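Local atomic coordinates of flavodoxin (Bacteroides uniformis, PDB entry 4J8P), a protein that binds flavin mononucleotide and, as a member of the flavodoxin family, probably serves in electron transfer. Residues 65-70 and 101-106; 82-87 and 154-159; 41-46 and 88-93; 128-133 and 137-142. All coordinates share one frame; numbering follows the deposited sequence. Where two conformers were deposited one is given.

Interaction 1: 65-70 and 101-106; sequences KSRPAL and FIESGD
Arg67 and Leu70 lie on an irregular loop, 65-70, that passes the C-terminal end of helix 96-102, where a type I turn from Ile102 to Gly105 leads the chain out; the backbones come nearest at Leu70 and Phe101, 7.5 Å between CA atoms. Arg67 takes hold of Glu103 in a side-on salt bridge with two nitrogens: NE gives a fairly straight bond to OE1 (2.8 Å, 161°), and NH2 a more bent one to OE2 (3.0 Å). OE1 lies in the guanidinium plane, yet the carboxylate is turned 56° against that plane, and NE meets OE1 from above the carboxylate. The bend at chi2 (-70°) folds the arginine chain back, and NH1 bonds to Ser66 O at 2.9 Å. A leucine in place of Arg67 would probably leave the Glu103 carboxylate without its positive mate on this loop and Ser66 O without the NH1 donor. Beyond the salt bridge, Leu70 CD1 rests against Ser104 OG (3.9 Å) and Phe101 CA. Tyr134 OH also bonds Glu103 OE2, and Ser104 OG, just past the helix, bonds Thr100 O of its last turn, while Phe101 and Ile102 pack on Ile85 of the central strand 80-88.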
# COMPACT_ATOMS: atom_id res chain seq x y z
N LYS A 65 -8.59 14.50 -1.55
CA LYS A 65 -9.17 14.15 -2.85
C LYS A 65 -8.11 13.95 -3.94
O LYS A 65 -8.46 13.61 -5.08
CB LYS A 65 -10.14 15.25 -3.31
CG LYS A 65 -11.16 15.73 -2.27
CD LYS A 65 -12.08 14.63 -1.79
CE LYS A 65 -12.93 15.15 -0.65
NZ LYS A 65 -13.87 14.11 -0.14
N SER A 66 -6.82 14.19 -3.62
CA SER A 66 -5.75 14.03 -4.63
C SER A 66 -5.63 12.57 -5.05
O SER A 66 -5.66 11.67 -4.21
CB SER A 66 -4.42 14.51 -4.07
OG SER A 66 -3.40 14.45 -5.06
N ARG A 67 -5.51 12.33 -6.38
CA ARG A 67 -5.38 10.97 -6.90
C ARG A 67 -4.26 10.91 -7.95
O ARG A 67 -4.51 11.04 -9.18
CB ARG A 67 -6.70 10.46 -7.51
CG ARG A 67 -7.87 10.39 -6.53
CD ARG A 67 -7.64 9.27 -5.50
NE ARG A 67 -8.79 9.11 -4.61
CZ ARG A 67 -8.94 9.74 -3.44
NH1 ARG A 67 -8.00 10.57 -2.99
NH2 ARG A 67 -10.04 9.55 -2.72
N PRO A 68 -2.99 10.73 -7.52
CA PRO A 68 -1.88 10.64 -8.49
C PRO A 68 -2.15 9.56 -9.51
O PRO A 68 -2.55 8.44 -9.15
CB PRO A 68 -0.67 10.27 -7.61
CG PRO A 68 -1.02 10.89 -6.26
CD PRO A 68 -2.50 10.61 -6.12
N ALA A 69 -1.96 9.88 -10.79
CA ALA A 69 -2.25 8.90 -11.83
C ALA A 69 -1.30 7.70 -11.78
O ALA A 69 -0.13 7.84 -11.38
CB ALA A 69 -2.18 9.56 -13.20
N LEU A 70 -1.81 6.53 -12.21
CA LEU A 70 -0.98 5.32 -12.29
C LEU A 70 -0.26 5.27 -13.65
O LEU A 70 -0.80 5.75 -14.67
CB LEU A 70 -1.85 4.06 -12.16
CG LEU A 70 -2.68 3.95 -10.89
CD1 LEU A 70 -3.55 2.69 -10.93
CD2 LEU A 70 -1.79 3.96 -9.67
N PHE A 101 -5.10 3.53 -6.66
CA PHE A 101 -5.06 2.10 -6.91
C PHE A 101 -6.40 1.43 -6.53
O PHE A 101 -6.98 0.72 -7.35
CB PHE A 101 -3.88 1.49 -6.14
CG PHE A 101 -3.80 -0.00 -6.20
CD1 PHE A 101 -3.42 -0.65 -7.39
CD2 PHE A 101 -4.14 -0.78 -5.11
CE1 PHE A 101 -3.36 -2.05 -7.45
CE2 PHE A 101 -4.05 -2.18 -5.17
CZ PHE A 101 -3.66 -2.80 -6.33
N ILE A 102 -6.88 1.66 -5.30
CA ILE A 102 -8.14 1.03 -4.84
C ILE A 102 -9.31 1.47 -5.73
O ILE A 102 -10.21 0.68 -6.01
CB ILE A 102 -8.37 1.38 -3.34
CG1 ILE A 102 -7.28 0.70 -2.50
CG2 ILE A 102 -9.80 1.00 -2.87
CD1 ILE A 102 -7.23 1.22 -1.01
N GLU A 103 -9.28 2.73 -6.17
CA GLU A 103 -10.36 3.27 -7.00
C GLU A 103 -10.21 2.89 -8.47
O GLU A 103 -11.03 3.31 -9.28
CB GLU A 103 -10.42 4.79 -6.84
CG GLU A 103 -10.90 5.14 -5.43
CD GLU A 103 -10.80 6.61 -5.06
OE1 GLU A 103 -10.62 7.45 -5.97
OE2 GLU A 103 -10.93 6.92 -3.85
N SER A 104 -9.18 2.09 -8.82
CA SER A 104 -8.97 1.71 -10.23
C SER A 104 -9.24 0.22 -10.52
O SER A 104 -9.01 -0.24 -11.65
CB SER A 104 -7.55 2.08 -10.65
OG SER A 104 -7.40 3.50 -10.58
N GLY A 105 -9.73 -0.51 -9.53
CA GLY A 105 -10.05 -1.92 -9.68
C GLY A 105 -11.27 -2.31 -8.86
O GLY A 105 -11.76 -1.50 -8.06
N ASP A 106 -11.75 -3.55 -9.07
CA ASP A 106 -12.91 -4.09 -8.37
C ASP A 106 -12.41 -4.98 -7.24
O ASP A 106 -11.91 -6.08 -7.50
CB ASP A 106 -13.82 -4.88 -9.35
CG ASP A 106 -15.09 -5.46 -8.74
OD1 ASP A 106 -15.33 -5.23 -7.52
OD2 ASP A 106 -15.88 -6.07 -9.48

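Interaction 2: 82-87 and 154-159; sequences TIYIGF and KQWIKK
Tyr84 presents the edge of its ring to the benzo end of the Trp156 indole, CE2 lying 3.7 Å from Trp156 CH2. This is helix-on-sheet packing in the flavodoxin-like alpha/beta fold: Tyr84 stands on the central strand 80-88 of the parallel sheet, and Trp156 on the C-terminal helix 150-158. Trp156 CH2 sits near the plane of the tyrosine ring, and the two ring planes are steeply inclined at 83°, with the centroids 5.8 Å apart. The indole reaches from the helix toward the sheet because chi1 (179°) turns CG opposite the backbone N; there it touches Ile113 of strand 111-117. Ile157, next along the helix, sends its CD1 to the hydroxyl end of Tyr84, 3.7 Å from OH, and the same methyl lies over one face of the Trp156 ring, offset toward the rim. The tyrosine meets two consecutive helix residues; Val26 and Val30 of helix 18-30 add apolar neighbours. Replacing Tyr84 by an alanine is likely to open a gap between strand and helix, leaving Trp156 CH2 and Ile157 CD1 without the ring they pack on. Past this patch, the side chain of the C-terminal Lys159 turns back and its NZ bonds Trp156 O at 2.7 Å.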
# COMPACT_ATOMS: atom_id res chain seq x y z
N THR A 82 -7.48 -12.58 -2.13
CA THR A 82 -6.76 -11.90 -1.05
C THR A 82 -5.78 -10.93 -1.65
O THR A 82 -5.00 -11.32 -2.53
CB THR A 82 -6.01 -12.92 -0.15
OG1 THR A 82 -6.94 -13.88 0.35
CG2 THR A 82 -5.33 -12.25 1.06
N ILE A 83 -5.81 -9.67 -1.19
CA ILE A 83 -4.89 -8.66 -1.69
C ILE A 83 -4.24 -7.94 -0.54
O ILE A 83 -4.94 -7.32 0.27
CB ILE A 83 -5.60 -7.65 -2.63
CG1 ILE A 83 -6.28 -8.40 -3.83
CG2 ILE A 83 -4.57 -6.55 -3.11
CD1 ILE A 83 -7.00 -7.51 -4.80
N TYR A 84 -2.92 -8.02 -0.47
CA TYR A 84 -2.17 -7.22 0.50
C TYR A 84 -1.81 -5.90 -0.18
O TYR A 84 -1.48 -5.92 -1.38
CB TYR A 84 -0.88 -7.92 0.92
CG TYR A 84 -1.08 -9.14 1.77
CD1 TYR A 84 -1.48 -10.35 1.21
CD2 TYR A 84 -0.85 -9.09 3.15
CE1 TYR A 84 -1.68 -11.48 2.01
CE2 TYR A 84 -1.02 -10.22 3.95
CZ TYR A 84 -1.43 -11.41 3.37
OH TYR A 84 -1.62 -12.53 4.15
N ILE A 85 -1.92 -4.75 0.54
CA ILE A 85 -1.57 -3.45 -0.06
C ILE A 85 -0.57 -2.81 0.86
O ILE A 85 -0.90 -2.52 2.01
CB ILE A 85 -2.82 -2.55 -0.26
CG1 ILE A 85 -3.85 -3.26 -1.17
CG2 ILE A 85 -2.37 -1.18 -0.86
CD1 ILE A 85 -5.09 -2.41 -1.41
N GLY A 86 0.66 -2.63 0.37
CA GLY A 86 1.71 -2.06 1.20
C GLY A 86 2.09 -0.65 0.81
O GLY A 86 2.04 -0.31 -0.38
N PHE A 87 2.50 0.13 1.79
CA PHE A 87 2.91 1.51 1.50
C PHE A 87 3.74 2.11 2.60
O PHE A 87 3.62 1.68 3.75
CB PHE A 87 1.65 2.42 1.33
CG PHE A 87 0.58 2.17 2.38
CD1 PHE A 87 -0.43 1.23 2.16
CD2 PHE A 87 0.57 2.90 3.58
CE1 PHE A 87 -1.39 0.96 3.14
CE2 PHE A 87 -0.38 2.63 4.57
CZ PHE A 87 -1.38 1.68 4.33
N LYS A 154 7.49 -13.91 8.64
CA LYS A 154 7.04 -15.29 8.87
C LYS A 154 6.07 -15.34 10.06
O LYS A 154 5.01 -15.96 9.94
CB LYS A 154 8.24 -16.22 9.12
CG LYS A 154 7.89 -17.69 9.38
CD LYS A 154 9.14 -18.53 9.65
CE LYS A 154 8.80 -19.93 10.12
NZ LYS A 154 10.01 -20.78 10.27
N GLN A 155 6.42 -14.66 11.17
CA GLN A 155 5.66 -14.58 12.42
C GLN A 155 4.32 -13.91 12.21
O GLN A 155 3.32 -14.39 12.73
CB GLN A 155 6.46 -13.86 13.54
CG GLN A 155 7.59 -14.74 14.09
CD GLN A 155 8.36 -14.16 15.25
OE1 GLN A 155 7.81 -13.54 16.17
NE2 GLN A 155 9.66 -14.43 15.28
N TRP A 156 4.29 -12.81 11.42
CA TRP A 156 3.04 -12.13 11.14
C TRP A 156 2.08 -13.04 10.34
O TRP A 156 0.91 -13.13 10.66
CB TRP A 156 3.31 -10.83 10.34
CG TRP A 156 2.06 -10.08 10.00
CD1 TRP A 156 0.97 -9.89 10.80
CD2 TRP A 156 1.70 -9.54 8.71
NE1 TRP A 156 -0.00 -9.20 10.12
CE2 TRP A 156 0.41 -8.99 8.83
CE3 TRP A 156 2.39 -9.41 7.49
CZ2 TRP A 156 -0.21 -8.28 7.78
CZ3 TRP A 156 1.77 -8.75 6.44
CH2 TRP A 156 0.49 -8.17 6.60
N ILE A 157 2.61 -13.73 9.31
CA ILE A 157 1.81 -14.60 8.44
C ILE A 157 1.41 -15.90 9.14
O ILE A 157 0.27 -16.34 8.98
CB ILE A 157 2.59 -14.84 7.10
CG1 ILE A 157 2.83 -13.48 6.36
CG2 ILE A 157 1.89 -15.87 6.19
CD1 ILE A 157 1.54 -12.65 6.05
N LYS A 158 2.32 -16.51 9.92
CA LYS A 158 2.00 -17.80 10.57
C LYS A 158 0.99 -17.65 11.71
O LYS A 158 0.20 -18.57 11.94
CB LYS A 158 3.26 -18.55 11.06
CG LYS A 158 3.96 -17.96 12.28
CD LYS A 158 4.79 -18.99 13.02
CE LYS A 158 5.75 -18.36 14.00
NZ LYS A 158 7.02 -17.95 13.33
N LYS A 159 0.99 -16.48 12.40
CA LYS A 159 0.10 -16.14 13.53
C LYS A 159 0.15 -17.26 14.59
O LYS A 159 1.28 -17.64 14.96
CB LYS A 159 -1.34 -15.85 13.04
CG LYS A 159 -1.35 -14.87 11.87
CD LYS A 159 -2.67 -14.20 11.64
CE LYS A 159 -2.61 -13.26 10.44
NZ LYS A 159 -1.63 -12.13 10.63
OXT LYS A 159 -0.92 -17.78 14.99

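Interaction 3: 41-46 and 88-93; sequences KKYTAA and PIWWNL. With FMN (flavin mononucleotide), chain B.
Trp90 CH2 points into one face of the Tyr43 ring, offset toward its rim, with Tyr43 CE2 as the nearest atom at 3.6 Å. The pair is T-shaped: the indole supplies the edge, the phenol ring the face, with planes 76° apart and centroids separated by 5.1 Å. The same indole turns one of its faces to the dimethylbenzene end of the flavin, where Trp90 CD1 and NE1 each lie 3.6 Å from FMN C8. Its chi2 of 5° sets the indole so that flavin meets a face while Tyr43 meets the benzo edge. Trp91, following in the chain, offers a ring face to FMN C6 at a looser spacing. Backbone atoms of the same loop bond the flavin edge and the ribityl chain: Trp91 N gives a nearly straight bond to FMN N5 (2.8 Å, 166°), Asn92 N a more bent one to FMN O4 (2.9 Å), and Ile89 O accepts from the ribityl O2' (2.7 Å). A type I' turn from Trp90 to Leu93, closed by mutual backbone bonds between these two residues, presents the N-H groups. Farther out, Tyr43 OH bonds Glu60, and Arg56 makes a cation-pi contact with the Tyr43 ring. A loop after strand 80-88 that lays an aromatic residue beside the isoalloxazine and gives N-H groups to its N5 and O4 edge is characteristic of the FMN site of flavodoxin-like proteins.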
# COMPACT_ATOMS: atom_id res chain seq x y z
N LYS A 41 4.18 9.52 -12.73
CA LYS A 41 5.39 10.31 -12.48
C LYS A 41 6.03 9.84 -11.19
O LYS A 41 5.44 9.99 -10.12
CB LYS A 41 5.09 11.80 -12.40
CG LYS A 41 6.37 12.59 -12.29
CD LYS A 41 6.14 13.91 -11.71
CE LYS A 41 7.47 14.59 -11.56
NZ LYS A 41 7.47 15.51 -10.43
N LYS A 42 7.23 9.25 -11.28
CA LYS A 42 7.94 8.74 -10.10
C LYS A 42 8.25 9.89 -9.15
O LYS A 42 8.42 11.03 -9.59
CB LYS A 42 9.24 8.00 -10.49
CG LYS A 42 8.98 6.64 -11.14
N TYR A 43 8.25 9.59 -7.84
CA TYR A 43 8.54 10.64 -6.86
C TYR A 43 10.04 10.93 -6.80
O TYR A 43 10.84 10.06 -6.45
CB TYR A 43 8.02 10.23 -5.47
CG TYR A 43 6.51 10.29 -5.41
CD1 TYR A 43 5.73 9.26 -5.95
CD2 TYR A 43 5.85 11.40 -4.89
CE1 TYR A 43 4.34 9.33 -5.95
CE2 TYR A 43 4.46 11.48 -4.88
CZ TYR A 43 3.71 10.46 -5.46
OH TYR A 43 2.34 10.55 -5.45
N THR A 44 10.42 12.19 -7.09
CA THR A 44 11.80 12.65 -7.01
C THR A 44 12.16 12.98 -5.56
O THR A 44 11.27 13.09 -4.70
CB THR A 44 11.96 13.91 -7.88
OG1 THR A 44 11.17 14.96 -7.32
CG2 THR A 44 11.56 13.67 -9.34
N ALA A 45 13.45 13.24 -5.30
CA ALA A 45 13.90 13.70 -3.97
C ALA A 45 13.16 14.99 -3.58
O ALA A 45 12.70 15.11 -2.44
CB ALA A 45 15.40 13.94 -4.00
N ALA A 46 12.99 15.94 -4.53
CA ALA A 46 12.27 17.19 -4.27
C ALA A 46 10.79 16.91 -3.96
O ALA A 46 10.22 17.52 -3.04
CB ALA A 46 12.38 18.12 -5.45
N PRO A 88 4.53 3.14 2.30
CA PRO A 88 5.13 3.92 3.39
C PRO A 88 4.08 4.80 4.07
O PRO A 88 3.13 5.20 3.40
CB PRO A 88 6.12 4.83 2.69
CG PRO A 88 5.52 5.04 1.28
CD PRO A 88 4.80 3.73 0.95
N ILE A 89 4.24 5.11 5.36
CA ILE A 89 3.32 6.05 5.98
C ILE A 89 3.79 7.46 5.61
O ILE A 89 4.95 7.79 5.86
CB ILE A 89 3.34 5.87 7.51
CG1 ILE A 89 2.81 4.49 7.93
CG2 ILE A 89 2.58 7.02 8.22
CD1 ILE A 89 1.41 4.20 7.58
N TRP A 90 2.88 8.28 5.05
CA TRP A 90 3.17 9.68 4.76
C TRP A 90 2.22 10.51 5.59
O TRP A 90 0.99 10.46 5.39
CB TRP A 90 3.00 9.97 3.27
CG TRP A 90 4.11 9.46 2.38
CD1 TRP A 90 5.19 8.69 2.73
CD2 TRP A 90 4.22 9.70 0.97
NE1 TRP A 90 5.98 8.45 1.61
CE2 TRP A 90 5.41 9.06 0.53
CE3 TRP A 90 3.42 10.39 0.05
CZ2 TRP A 90 5.77 9.05 -0.82
CZ3 TRP A 90 3.81 10.41 -1.28
CH2 TRP A 90 4.98 9.77 -1.70
N TRP A 91 2.78 11.30 6.51
CA TRP A 91 1.94 12.14 7.36
C TRP A 91 0.75 11.35 7.98
O TRP A 91 -0.41 11.79 7.95
CB TRP A 91 1.45 13.42 6.64
CG TRP A 91 2.59 14.30 6.20
CD1 TRP A 91 3.05 14.47 4.92
CD2 TRP A 91 3.50 15.01 7.06
NE1 TRP A 91 4.12 15.34 4.92
CE2 TRP A 91 4.44 15.66 6.21
CE3 TRP A 91 3.59 15.19 8.45
CZ2 TRP A 91 5.45 16.49 6.73
CZ3 TRP A 91 4.59 16.01 8.95
CH2 TRP A 91 5.52 16.62 8.09
N ASN A 92 1.09 10.16 8.55
CA ASN A 92 0.11 9.35 9.29
C ASN A 92 -0.99 8.78 8.38
O ASN A 92 -2.04 8.32 8.88
CB ASN A 92 -0.53 10.18 10.41
CG ASN A 92 -1.10 9.37 11.54
OD1 ASN A 92 -0.74 8.21 11.76
ND2 ASN A 92 -2.02 9.95 12.27
N LEU A 93 -0.75 8.74 7.05
CA LEU A 93 -1.74 8.28 6.10
C LEU A 93 -1.10 7.40 5.05
O LEU A 93 0.12 7.41 4.86
CB LEU A 93 -2.39 9.49 5.39
CG LEU A 93 -3.31 10.36 6.26
CD1 LEU A 93 -3.51 11.74 5.62
CD2 LEU A 93 -4.65 9.68 6.46
N1 FMN B . 7.27 8.27 8.79
C2 FMN B . 6.52 8.29 9.94
O2 FMN B . 6.84 7.65 10.95
N3 FMN B . 5.39 9.11 10.02
C4 FMN B . 4.95 9.98 9.03
O4 FMN B . 3.90 10.61 9.19
C4A FMN B . 5.81 10.02 7.85
N5 FMN B . 5.54 10.91 6.92
C5A FMN B . 6.36 10.94 5.79
C6 FMN B . 6.05 11.85 4.76
C7 FMN B . 6.76 11.86 3.57
C7M FMN B . 6.30 12.75 2.45
C8 FMN B . 7.84 10.97 3.40
C8M FMN B . 8.60 10.90 2.10
C9 FMN B . 8.16 10.09 4.43
C9A FMN B . 7.44 10.05 5.62
N10 FMN B . 7.71 9.13 6.67
C10 FMN B . 6.94 9.09 7.80
C1' FMN B . 8.84 8.18 6.50
C2' FMN B . 8.46 6.94 5.69
O2' FMN B . 7.20 6.39 6.09
C3' FMN B . 9.51 5.83 5.78
O3' FMN B . 10.81 6.37 5.57
C4' FMN B . 9.21 4.68 4.80
O4' FMN B . 9.85 3.51 5.29
C5' FMN B . 9.72 5.01 3.41
O5' FMN B . 9.31 3.91 2.59
P FMN B . 9.67 3.73 1.07
O1P FMN B . 9.17 4.82 0.20
O2P FMN B . 9.07 2.38 0.74
O3P FMN B . 11.19 3.60 1.00

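Interaction 4: 128-133 and 137-142; sequences KELQTN and INWGKG. With SO4 (sulfate ion), chain J.
Helix 124-133 and strand 138-144 form the second half of a beta-alpha-beta unit that starts from strand 111-117, and the indole of Trp139 fills the angle between them. The last turns of the helix lie on one face of this ring. Gln131 CA stands over the five-membered ring in a CH-pi contact, 3.8 Å from its centroid and 25° off the normal, and the side-chain CG continues along the same indole, 3.7 Å from Trp139 CG. Toward the benzo end, Leu130 CB packs on Trp139 CH2 at 3.8 Å. The opposite face is covered by Ile137 CG2, so the indole is held between helix and preceding loop, while its NE1 bonds Tyr134 O in the connection between the two segments. Beyond CG the glutamine runs extended (chi2 170°), carrying its amide past the ring. There Lys128 NZ, one helical turn back, bonds OE1 on a lone pair in the carbonyl plane (2.8 Å), and NE2 donates to a water that in turn donates to Gly140 O. The chemistry is thus divided: the aliphatic part of Gln131 serves the apolar indole, and both ends of its amide find polar partners, one of them a water bridging helix to strand.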
# COMPACT_ATOMS: atom_id res chain seq x y z
N LYS A 128 -7.23 3.06 9.52
CA LYS A 128 -8.61 3.47 9.81
C LYS A 128 -9.18 4.36 8.70
O LYS A 128 -10.35 4.22 8.33
CB LYS A 128 -8.63 4.22 11.15
CG LYS A 128 -10.06 4.40 11.71
CD LYS A 128 -10.83 3.05 11.97
CE LYS A 128 -10.07 2.04 12.80
NZ LYS A 128 -10.76 0.69 12.81
N GLU A 129 -8.36 5.29 8.16
CA GLU A 129 -8.86 6.14 7.08
C GLU A 129 -9.20 5.30 5.84
O GLU A 129 -10.23 5.56 5.21
CB GLU A 129 -7.84 7.23 6.73
CG GLU A 129 -7.80 8.32 7.79
CD GLU A 129 -8.82 9.42 7.60
OE1 GLU A 129 -9.58 9.40 6.61
OE2 GLU A 129 -8.81 10.36 8.43
N LEU A 130 -8.39 4.26 5.53
CA LEU A 130 -8.74 3.41 4.38
C LEU A 130 -10.04 2.66 4.63
O LEU A 130 -10.89 2.57 3.73
CB LEU A 130 -7.61 2.41 4.08
CG LEU A 130 -6.32 3.00 3.48
CD1 LEU A 130 -5.26 1.90 3.41
CD2 LEU A 130 -6.55 3.51 2.03
N GLN A 131 -10.20 2.09 5.85
CA GLN A 131 -11.44 1.36 6.14
C GLN A 131 -12.67 2.27 6.01
O GLN A 131 -13.72 1.85 5.52
CB GLN A 131 -11.40 0.81 7.57
CG GLN A 131 -10.32 -0.26 7.79
CD GLN A 131 -10.16 -0.58 9.27
OE1 GLN A 131 -10.81 0.03 10.12
NE2 GLN A 131 -9.35 -1.57 9.60
N THR A 132 -12.55 3.50 6.54
CA THR A 132 -13.67 4.45 6.58
C THR A 132 -14.02 4.93 5.14
O THR A 132 -15.20 5.11 4.81
CB THR A 132 -13.31 5.63 7.53
OG1 THR A 132 -12.98 5.10 8.83
CG2 THR A 132 -14.48 6.66 7.69
N ASN A 133 -13.00 5.11 4.30
CA ASN A 133 -13.27 5.60 2.94
C ASN A 133 -13.78 4.50 2.03
O ASN A 133 -14.49 4.81 1.05
CB ASN A 133 -12.01 6.20 2.35
CG ASN A 133 -12.38 7.20 1.28
OD1 ASN A 133 -13.14 8.14 1.52
ND2 ASN A 133 -11.96 6.94 0.06
N ILE A 137 -15.15 -2.87 1.31
CA ILE A 137 -14.08 -3.85 1.20
C ILE A 137 -13.98 -4.67 2.50
O ILE A 137 -14.21 -4.13 3.58
CB ILE A 137 -12.77 -3.10 0.90
CG1 ILE A 137 -12.80 -2.67 -0.59
CG2 ILE A 137 -11.52 -3.91 1.22
CD1 ILE A 137 -11.59 -1.78 -0.99
N ASN A 138 -13.64 -5.96 2.37
CA ASN A 138 -13.49 -6.84 3.54
C ASN A 138 -12.09 -6.63 4.11
O ASN A 138 -11.19 -7.43 3.87
CB ASN A 138 -13.71 -8.30 3.15
CG ASN A 138 -15.04 -8.56 2.48
OD1 ASN A 138 -16.05 -7.89 2.77
ND2 ASN A 138 -15.11 -9.62 1.67
N TRP A 139 -11.92 -5.56 4.89
CA TRP A 139 -10.62 -5.26 5.47
C TRP A 139 -10.19 -6.29 6.50
O TRP A 139 -10.96 -6.59 7.44
CB TRP A 139 -10.64 -3.86 6.12
CG TRP A 139 -10.78 -2.77 5.11
CD1 TRP A 139 -11.92 -2.11 4.75
CD2 TRP A 139 -9.75 -2.27 4.26
NE1 TRP A 139 -11.65 -1.21 3.75
CE2 TRP A 139 -10.33 -1.30 3.40
CE3 TRP A 139 -8.38 -2.55 4.12
CZ2 TRP A 139 -9.58 -0.56 2.48
CZ3 TRP A 139 -7.64 -1.86 3.18
CH2 TRP A 139 -8.24 -0.88 2.35
N GLY A 140 -8.94 -6.77 6.34
CA GLY A 140 -8.27 -7.63 7.31
C GLY A 140 -7.33 -6.76 8.13
O GLY A 140 -6.83 -5.73 7.65
N LYS A 141 -7.06 -7.16 9.40
CA LYS A 141 -6.18 -6.36 10.28
C LYS A 141 -4.79 -6.15 9.65
O LYS A 141 -4.13 -7.11 9.25
CB LYS A 141 -6.07 -7.03 11.66
CG LYS A 141 -5.23 -6.24 12.66
CD LYS A 141 -5.19 -6.97 14.02
CE LYS A 141 -4.34 -6.23 15.04
NZ LYS A 141 -4.34 -6.89 16.37
N GLY A 142 -4.38 -4.89 9.62
CA GLY A 142 -3.10 -4.52 9.03
C GLY A 142 -1.93 -4.62 9.97
O GLY A 142 -2.09 -4.94 11.16
S SO4 J . -2.68 -4.60 18.19
O1 SO4 J . -4.14 -4.57 18.18
O2 SO4 J . -2.23 -5.99 18.09
O3 SO4 J . -2.18 -3.83 17.04
O4 SO4 J . -2.16 -4.01 19.43
O HOH W 1 -7.50 -3.04 7.86

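The four contacts are spread around one five-stranded parallel sheet, interactions 1 and 2 on opposite sides of the chain's centre. Along the chain, the segments of interactions 1, 2 and 3 alternate, whereas interaction 4 is nested within interaction 2. Strand 80-88 carries the first segment of interaction 2 and runs into the flavin loop of interaction 3, their centres about 22 Å apart. Interaction 1 meets interaction 2 where Phe101 and Ile102 pack on Ile85, and interaction 4 through Ile102, which touches Leu130, Ile137 and Trp139. Pro68 against Tyr43 joins it to interaction 3, so loop 41-46, which meets Trp90 of the flavin site, is tied through loop 65-70 to helix 96-102.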